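Local coordinates for Two-component system sensor histidine kinase (Bacteroides thetaiotaomicron, PDB 3VA6), which probably acts as a membrane-bound hybrid sensor kinase that autophosphorylates on histidine and controls transcription, the present chain being its extracellular beta-propeller and beta-sandwich part, at residues Q11-Y16 with I300-Y305; K607-Y612 with S622-E627. One frame throughout, in Å; residues are numbered along the deposited sequence.

Interaction 1 of 2, residues Q11-Y16 with I300-Y305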
ATOM      1  N   GLN A  11       6.839 -17.548 -14.371  1.00 68.51           N
ATOM      2  CA  GLN A  11       7.497 -18.331 -13.305  1.00 68.66           C
ATOM      3  C   GLN A  11       6.713 -18.277 -11.992  1.00 67.18           C
ATOM      4  O   GLN A  11       6.034 -17.311 -11.718  1.00 66.35           O
ATOM      5  CB  GLN A  11       8.904 -17.794 -13.049  1.00 70.12           C
ATOM      6  CG  GLN A  11       9.670 -17.482 -14.330  1.00 71.73           C
ATOM      7  CD  GLN A  11      11.182 -17.532 -14.173  1.00 73.53           C
ATOM      8  OE1 GLN A  11      11.698 -17.626 -13.048  1.00 73.55           O
ATOM      9  NE2 GLN A  11      11.903 -17.472 -15.304  1.00 75.15           N
ATOM     10  N   PHE A  12       6.828 -19.323 -11.180  1.00 66.99           N
ATOM     11  CA  PHE A  12       6.085 -19.417  -9.916  1.00 65.74           C
ATOM     12  C   PHE A  12       6.960 -19.943  -8.799  1.00 66.25           C
ATOM     13  O   PHE A  12       7.997 -20.563  -9.045  1.00 67.49           O
ATOM     14  CB  PHE A  12       4.884 -20.349 -10.075  1.00 64.76           C
ATOM     15  CG  PHE A  12       3.929 -19.905 -11.138  1.00 64.24           C
ATOM     16  CD1 PHE A  12       4.113 -20.290 -12.460  1.00 65.02           C
ATOM     17  CD2 PHE A  12       2.866 -19.070 -10.826  1.00 63.10           C
ATOM     18  CE1 PHE A  12       3.253 -19.863 -13.450  1.00 64.64           C
ATOM     19  CE2 PHE A  12       1.993 -18.641 -11.819  1.00 62.72           C
ATOM     20  CZ  PHE A  12       2.193 -19.035 -13.135  1.00 63.49           C
ATOM     21  N   ASP A  13       6.558 -19.684  -7.564  1.00 65.41           N
ATOM     22  CA  ASP A  13       7.232 -20.303  -6.447  1.00 65.82           C
ATOM     23  C   ASP A  13       6.206 -21.271  -5.844  1.00 64.83           C
ATOM     24  O   ASP A  13       5.137 -20.892  -5.365  1.00 63.68           O
ATOM     25  CB  ASP A  13       7.928 -19.225  -5.551  1.00 66.16           C
ATOM     26  CG  ASP A  13       7.382 -19.142  -4.141  1.00 65.26           C
ATOM     27  OD1 ASP A  13       8.125 -19.468  -3.167  1.00 65.84           O
ATOM     28  OD2 ASP A  13       6.217 -18.715  -4.000  1.00 64.07           O
ATOM     29  N   ASN A  14       6.509 -22.552  -6.007  1.00 65.45           N
ATOM     30  CA  ASN A  14       5.588 -23.656  -5.707  1.00 64.86           C
ATOM     31  C   ASN A  14       5.727 -24.214  -4.286  1.00 64.87           C
ATOM     32  O   ASN A  14       6.838 -24.424  -3.787  1.00 65.85           O
ATOM     33  CB  ASN A  14       5.787 -24.753  -6.741  1.00 65.67           C
ATOM     34  CG  ASN A  14       5.446 -24.282  -8.138  1.00 65.59           C
ATOM     35  OD1 ASN A  14       4.465 -23.549  -8.346  1.00 64.54           O
ATOM     36  ND2 ASN A  14       6.267 -24.662  -9.099  1.00 66.78           N
ATOM     37  N   ILE A  15       4.570 -24.431  -3.656  1.00 63.87           N
ATOM     38  CA  ILE A  15       4.459 -24.727  -2.228  1.00 63.71           C
ATOM     39  C   ILE A  15       3.597 -25.968  -2.063  1.00 63.57           C
ATOM     40  O   ILE A  15       2.543 -26.093  -2.695  1.00 62.93           O
ATOM     41  CB  ILE A  15       3.798 -23.546  -1.477  1.00 62.70           C
ATOM     42  CG1 ILE A  15       4.592 -22.255  -1.718  1.00 62.94           C
ATOM     43  CG2 ILE A  15       3.675 -23.843   0.008  1.00 62.63           C
ATOM     44  CD1 ILE A  15       3.959 -20.990  -1.181  1.00 62.08           C
ATOM     45  N   TYR A  16       4.049 -26.892  -1.225  1.00 64.29           N
ATOM     46  CA  TYR A  16       3.392 -28.195  -1.083  1.00 64.52           C
ATOM     47  C   TYR A  16       3.084 -28.506   0.388  1.00 64.46           C
ATOM     48  O   TYR A  16       3.773 -28.063   1.299  1.00 64.69           O
ATOM     49  CB  TYR A  16       4.241 -29.274  -1.722  1.00 65.81           C
ATOM     50  CG  TYR A  16       4.478 -29.049  -3.203  1.00 65.99           C
ATOM     51  CD1 TYR A  16       5.691 -28.577  -3.672  1.00 66.75           C
ATOM     52  CD2 TYR A  16       3.485 -29.311  -4.132  1.00 65.53           C
ATOM     53  CE1 TYR A  16       5.914 -28.372  -5.027  1.00 67.05           C
ATOM     54  CE2 TYR A  16       3.690 -29.102  -5.487  1.00 65.77           C
ATOM     55  CZ  TYR A  16       4.912 -28.631  -5.933  1.00 66.54           C
ATOM     56  OH  TYR A  16       5.119 -28.437  -7.290  1.00 66.92           O
ATOM     57  N   ILE A 300       0.319 -25.623  -4.539  1.00 61.46           N
ATOM     58  CA  ILE A 300       0.070 -24.197  -4.631  1.00 60.71           C
ATOM     59  C   ILE A 300       1.130 -23.558  -5.521  1.00 61.30           C
ATOM     60  O   ILE A 300       2.312 -23.913  -5.458  1.00 62.25           O
ATOM     61  CB  ILE A 300       0.105 -23.536  -3.245  1.00 60.32           C
ATOM     62  CG1 ILE A 300      -1.151 -23.868  -2.438  1.00 59.67           C
ATOM     63  CG2 ILE A 300       0.193 -22.029  -3.391  1.00 59.89           C
ATOM     64  CD1 ILE A 300      -1.011 -23.555  -0.959  1.00 59.57           C
ATOM     65  N   SER A 301       0.698 -22.648  -6.381  1.00 60.87           N
ATOM     66  CA  SER A 301       1.616 -21.872  -7.203  1.00 61.48           C
ATOM     67  C   SER A 301       1.402 -20.428  -6.837  1.00 60.91           C
ATOM     68  O   SER A 301       0.313 -19.891  -7.040  1.00 60.09           O
ATOM     69  CB  SER A 301       1.352 -22.086  -8.696  1.00 61.74           C
ATOM     70  OG  SER A 301       2.061 -23.206  -9.199  1.00 62.74           O
ATOM     71  N   LEU A 302       2.443 -19.813  -6.277  1.00 61.46           N
ATOM     72  CA  LEU A 302       2.417 -18.399  -5.905  1.00 61.18           C
ATOM     73  C   LEU A 302       3.054 -17.568  -7.004  1.00 61.91           C
ATOM     74  O   LEU A 302       4.214 -17.805  -7.374  1.00 63.02           O
ATOM     75  CB  LEU A 302       3.186 -18.177  -4.594  1.00 61.51           C
ATOM     76  CG  LEU A 302       3.477 -16.754  -4.114  1.00 61.59           C
ATOM     77  CD1 LEU A 302       2.195 -16.012  -3.768  1.00 60.52           C
ATOM     78  CD2 LEU A 302       4.400 -16.845  -2.914  1.00 62.17           C
ATOM     79  N   SER A 303       2.301 -16.590  -7.513  1.00 61.42           N
ATOM     80  CA  SER A 303       2.870 -15.601  -8.406  1.00 62.19           C
ATOM     81  C   SER A 303       3.021 -14.287  -7.669  1.00 62.22           C
ATOM     82  O   SER A 303       2.043 -13.647  -7.312  1.00 61.38           O
ATOM     83  CB  SER A 303       2.021 -15.408  -9.659  1.00 61.91           C
ATOM     84  OG  SER A 303       2.737 -14.601 -10.589  1.00 62.94           O
ATOM     85  N   ARG A 304       4.263 -13.905  -7.428  1.00 63.30           N
ATOM     86  CA  ARG A 304       4.549 -12.694  -6.685  1.00 63.56           C
ATOM     87  C   ARG A 304       4.248 -11.498  -7.540  1.00 63.83           C
ATOM     88  O   ARG A 304       4.616 -11.483  -8.714  1.00 64.58           O
ATOM     89  CB  ARG A 304       6.016 -12.635  -6.250  1.00 64.86           C
ATOM     90  CG  ARG A 304       6.415 -13.734  -5.288  1.00 64.78           C
ATOM     91  CD  ARG A 304       7.872 -13.585  -4.873  1.00 66.20           C
ATOM     92  NE  ARG A 304       8.537 -14.865  -5.042  1.00 66.76           N
ATOM     93  CZ  ARG A 304       9.362 -15.153  -6.056  1.00 67.93           C
ATOM     94  NH1 ARG A 304       9.687 -14.219  -6.967  1.00 68.74           N
ATOM     95  NH2 ARG A 304       9.896 -16.385  -6.159  1.00 68.45           N
ATOM     96  N   TYR A 305       3.545 -10.526  -6.945  1.00 63.28           N
ATOM     97  CA  TYR A 305       3.437  -9.167  -7.480  1.00 63.81           C
ATOM     98  C   TYR A 305       4.700  -8.392  -7.204  1.00 65.23           C
ATOM     99  O   TYR A 305       5.328  -8.561  -6.156  1.00 65.45           O
ATOM    100  CB  TYR A 305       2.268  -8.410  -6.854  1.00 62.88           C
ATOM    101  CG  TYR A 305       1.836  -7.255  -7.707  1.00 63.26           C
ATOM    102  CD1 TYR A 305       1.284  -7.493  -8.975  1.00 63.10           C
ATOM    103  CD2 TYR A 305       2.001  -5.923  -7.286  1.00 63.92           C
ATOM    104  CE1 TYR A 305       0.896  -6.448  -9.801  1.00 63.57           C
ATOM    105  CE2 TYR A 305       1.618  -4.857  -8.108  1.00 64.44           C
ATOM    106  CZ  TYR A 305       1.061  -5.118  -9.364  1.00 64.25           C
ATOM    107  OH  TYR A 305       0.670  -4.115 -10.230  1.00 64.84           O
TER
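N14 and S301 stand opposite each other as a non-hydrogen-bonded antiparallel pair, and their polar ends meet: S301 OG donates to N14 OD1 at 2.6 Å, tilted 28° from the amide's carbonyl plane. N14 sets its CG beside the backbone N (chi1 -63°), which swings the amide across to the serine. Both groups have second partners in the loop after strand 264-266, N14 ND2 giving to S275 O and S301 OG bonding T277 N. Next to this pair, the F12 ring meets two serines obliquely, CD2 4.0 Å from S301 CB and CE2 3.9 Å from S303 CB. The reverse face pairs D13 with L302, side by side and pointing the same way, and I15 with I300, whose CB atoms lie 4.1 Å apart. Backbone bonds close both, including D13 N to L302 O (3.0 Å). R304 bends at chi3 to bring NH2 within 3.5 Å of D13 CB, while its NH1 forms a salt bridge to D686 of the C-terminal beta-sandwich domain. Strand 13-15 supplies the outer edge of a propeller blade otherwise built from 281-286, 292-296 and 299-303; W293 touches I15, I300 and L302, and I300 reaches V24 and F27 of the next blade.

Interaction 2 of 2, residues K607-Y612 with S622-E627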
ATOM      1  N   LYS A 607      18.630  11.255   5.152  1.00 90.83           N
ATOM      2  CA  LYS A 607      18.837  10.523   6.410  1.00 93.56           C
ATOM      3  C   LYS A 607      18.353   9.079   6.236  1.00 95.95           C
ATOM      4  O   LYS A 607      19.114   8.145   6.466  1.00100.17           O
ATOM      5  CB  LYS A 607      18.145  11.233   7.601  1.00 91.36           C
ATOM      6  CG  LYS A 607      18.226  12.768   7.547  1.00 88.32           C
ATOM      7  CD  LYS A 607      18.263  13.475   8.921  1.00 88.22           C
ATOM      8  CE  LYS A 607      16.912  14.053   9.374  1.00 85.08           C
ATOM      9  NZ  LYS A 607      16.143  14.856   8.345  1.00 81.48           N
ATOM     10  N   GLU A 608      17.113   8.897   5.771  1.00 93.71           N
ATOM     11  CA  GLU A 608      16.570   7.555   5.485  1.00 96.17           C
ATOM     12  C   GLU A 608      16.822   7.129   4.037  1.00 97.16           C
ATOM     13  O   GLU A 608      16.199   6.177   3.575  1.00 98.68           O
ATOM     14  CB  GLU A 608      15.051   7.463   5.725  1.00 94.02           C
ATOM     15  CG  GLU A 608      14.467   8.280   6.878  1.00 91.68           C
ATOM     16  CD  GLU A 608      14.715   7.687   8.246  1.00 94.86           C
ATOM     17  OE1 GLU A 608      15.387   6.629   8.333  1.00 99.04           O
ATOM     18  OE2 GLU A 608      14.222   8.294   9.234  1.00 93.47           O
ATOM     19  N   ASP A 609      17.719   7.816   3.329  1.00 96.74           N
ATOM     20  CA  ASP A 609      18.124   7.446   1.961  1.00 98.36           C
ATOM     21  C   ASP A 609      16.954   7.013   1.053  1.00 97.20           C
ATOM     22  O   ASP A 609      16.944   5.912   0.490  1.00100.46           O
ATOM     23  CB  ASP A 609      19.198   6.345   2.002  1.00103.89           C
ATOM     24  CG  ASP A 609      19.812   6.069   0.634  1.00106.15           C
ATOM     25  OD1 ASP A 609      20.161   7.049  -0.075  1.00104.23           O
ATOM     26  OD2 ASP A 609      19.936   4.874   0.266  1.00110.23           O
ATOM     27  N   CYS A 610      15.971   7.893   0.917  1.00 92.93           N
ATOM     28  CA  CYS A 610      14.798   7.592   0.109  1.00 91.81           C
ATOM     29  C   CYS A 610      14.174   8.881  -0.426  1.00 87.51           C
ATOM     30  O   CYS A 610      14.529   9.963  -0.002  1.00 85.37           O
ATOM     31  CB  CYS A 610      13.783   6.795   0.940  1.00 92.47           C
ATOM     32  SG  CYS A 610      13.088   7.713   2.338  1.00 89.08           S
ATOM     33  N   VAL A 611      13.249   8.736  -1.362  1.00 86.73           N
ATOM     34  CA  VAL A 611      12.681   9.853  -2.087  1.00 83.48           C
ATOM     35  C   VAL A 611      11.158   9.767  -2.030  1.00 81.81           C
ATOM     36  O   VAL A 611      10.578   8.767  -2.439  1.00 83.77           O
ATOM     37  CB  VAL A 611      13.134   9.797  -3.565  1.00 84.93           C
ATOM     38  CG1 VAL A 611      12.569  10.954  -4.365  1.00 82.09           C
ATOM     39  CG2 VAL A 611      14.652   9.745  -3.671  1.00 87.45           C
ATOM     40  N   TYR A 612      10.505  10.817  -1.541  1.00 78.61           N
ATOM     41  CA  TYR A 612       9.051  10.859  -1.526  1.00 77.25           C
ATOM     42  C   TYR A 612       8.521  11.525  -2.810  1.00 75.89           C
ATOM     43  O   TYR A 612       9.026  12.557  -3.245  1.00 74.48           O
ATOM     44  CB  TYR A 612       8.554  11.538  -0.254  1.00 75.25           C
ATOM     45  CG  TYR A 612       9.094  10.877   1.004  1.00 77.01           C
ATOM     46  CD1 TYR A 612       8.428   9.813   1.614  1.00 79.06           C
ATOM     47  CD2 TYR A 612      10.278  11.318   1.585  1.00 77.09           C
ATOM     48  CE1 TYR A 612       8.937   9.214   2.766  1.00 81.13           C
ATOM     49  CE2 TYR A 612      10.792  10.721   2.721  1.00 79.08           C
ATOM     50  CZ  TYR A 612      10.130   9.674   3.306  1.00 81.10           C
ATOM     51  OH  TYR A 612      10.688   9.132   4.437  1.00 83.42           O
ATOM     52  N   SER A 622      10.567   5.546  -2.812  1.00 92.90           N
ATOM     53  CA  SER A 622      11.566   4.727  -3.485  1.00 96.87           C
ATOM     54  C   SER A 622      12.970   5.059  -2.988  1.00 97.39           C
ATOM     55  O   SER A 622      13.221   6.169  -2.548  1.00 94.15           O
ATOM     56  CB  SER A 622      11.499   4.939  -4.991  1.00 96.99           C
ATOM     57  OG  SER A 622      12.134   6.146  -5.353  1.00 94.36           O
ATOM     58  N   HIS A 623      13.877   4.090  -3.051  1.00101.89           N
ATOM     59  CA  HIS A 623      15.251   4.296  -2.615  1.00103.25           C
ATOM     60  C   HIS A 623      15.919   5.245  -3.560  1.00101.88           C
ATOM     61  O   HIS A 623      15.411   5.510  -4.642  1.00100.82           O
ATOM     62  CB  HIS A 623      16.003   2.962  -2.521  1.00109.12           C
ATOM     63  CG  HIS A 623      15.577   2.082  -1.340  1.00111.14           C
ATOM     64  ND1 HIS A 623      14.869   0.939  -1.493  1.00114.31           N
ATOM     65  CD2 HIS A 623      15.806   2.217   0.039  1.00110.83           C
ATOM     66  CE1 HIS A 623      14.650   0.379  -0.274  1.00115.98           C
ATOM     67  NE2 HIS A 623      15.223   1.162   0.655  1.00113.81           N
ATOM     68  N   SER A 624      17.057   5.787  -3.143  1.00102.18           N
ATOM     69  CA  SER A 624      17.771   6.785  -3.930  1.00101.20           C
ATOM     70  C   SER A 624      18.309   6.172  -5.190  1.00105.11           C
ATOM     71  O   SER A 624      18.522   6.859  -6.192  1.00104.51           O
ATOM     72  CB  SER A 624      18.922   7.387  -3.129  1.00101.58           C
ATOM     73  OG  SER A 624      18.422   7.980  -1.919  1.00 98.23           O
ATOM     74  N   ASN A 625      18.528   4.866  -5.136  1.00109.55           N
ATOM     75  CA  ASN A 625      18.790   4.125  -6.326  1.00113.61           C
ATOM     76  C   ASN A 625      17.573   3.268  -6.615  1.00114.03           C
ATOM     77  O   ASN A 625      17.382   2.237  -5.973  1.00116.67           O
ATOM     78  CB  ASN A 625      20.047   3.298  -6.175  1.00119.29           C
ATOM     79  CG  ASN A 625      20.852   3.274  -7.441  1.00122.80           C
ATOM     80  OD1 ASN A 625      20.292   3.226  -8.531  1.00122.80           O
ATOM     81  ND2 ASN A 625      22.170   3.328  -7.310  1.00126.12           N
ATOM     82  N   LEU A 626      16.744   3.712  -7.565  1.00111.76           N
ATOM     83  CA  LEU A 626      15.447   3.060  -7.860  1.00111.77           C
ATOM     84  C   LEU A 626      15.638   1.638  -8.434  1.00117.87           C
ATOM     85  O   LEU A 626      14.847   1.156  -9.252  1.00119.20           O
ATOM     86  CB  LEU A 626      14.584   3.920  -8.817  1.00108.42           C
ATOM     87  CG  LEU A 626      13.056   4.003  -8.606  1.00105.43           C
ATOM     88  CD1 LEU A 626      12.337   4.769  -9.724  1.00103.30           C
ATOM     89  CD2 LEU A 626      12.423   2.625  -8.425  1.00109.00           C
ATOM     90  N   GLU A 627      16.687   0.968  -7.979  1.00121.94           N
ATOM     91  CA  GLU A 627      16.995  -0.359  -8.416  1.00128.30           C
ATOM     92  C   GLU A 627      17.235  -1.222  -7.167  1.00131.03           C
ATOM     93  O   GLU A 627      18.394  -1.440  -6.797  1.00134.15           O
ATOM     94  CB  GLU A 627      18.219  -0.266  -9.339  1.00131.75           C
ATOM     95  CG  GLU A 627      17.854   0.240 -10.734  1.00130.84           C
ATOM     96  CD  GLU A 627      18.984   0.125 -11.746  1.00135.53           C
ATOM     97  OE1 GLU A 627      19.248  -0.991 -12.252  1.00141.52           O
ATOM     98  OE2 GLU A 627      19.592   1.172 -12.047  1.00133.54           O
TER
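S624 and D609 join their side chains across the open end of a beta hairpin, strands 610-615 and 618-623, the two middle strands of a four-stranded propeller blade. S624 OG donates to D609 OD1 over 2.7 Å and comes from above the carboxylate plane, 61° out of it. D609 reaches the serine because its CG extends away from the backbone N (chi1 -171°). The same OD1 has a long, weak ion pair with K568. With an alanine here, S624 OG would probably be left without its acceptor, and the long, weak pairing with K568 would go as well. D609 also shapes its own strand: with C610 it faces D605 in a G1 beta bulge, and its phi of 42° gives it the left-handed backbone expected at the first position of that motif.

Further into the hairpin, V611 and S622 form a hydrogen-bonded antiparallel pair. V611 N gives to S622 O (2.8 Å), and S622 N returns a longer bond to V611 O (3.2 Å). Their side chains share one face, where V611 CB sits 4.2 Å from S622 OG. W572, from strand 570-575 of the preceding blade, touches both residues; F604, on the innermost strand 601-605 of the same blade, touches V611 and S624. V611 CG2 also approaches S624 CA, at 4.3 Å, linking the paired strands to the turn that follows them. Beside this turn H623 points its side chain away from the opposite segment, yet its imidazole still meets that segment edge-on: D609 O lies at the edge of the ring, near its plane, 3.9 Å from H623 CD2.

In the fold
From the N terminus, residues 11-16 wait for a partner nearly 300 residues on. Interaction 1 closes that long loop, which holds the first propeller: the first strand of the chain completes the last blade, so that the ring is shut by its two ends. The chain then enters a second propeller, where strand 310-313 in the same way joins the blade formed by 601-605, 610-615 and 618-623. Interaction 2 closes a short hairpin loop in that blade. The two contacts neither nest nor cross but follow in series, their centres 29 Å apart. Beyond residues 622-627 the chain runs on into the C-terminal beta-sandwich domain.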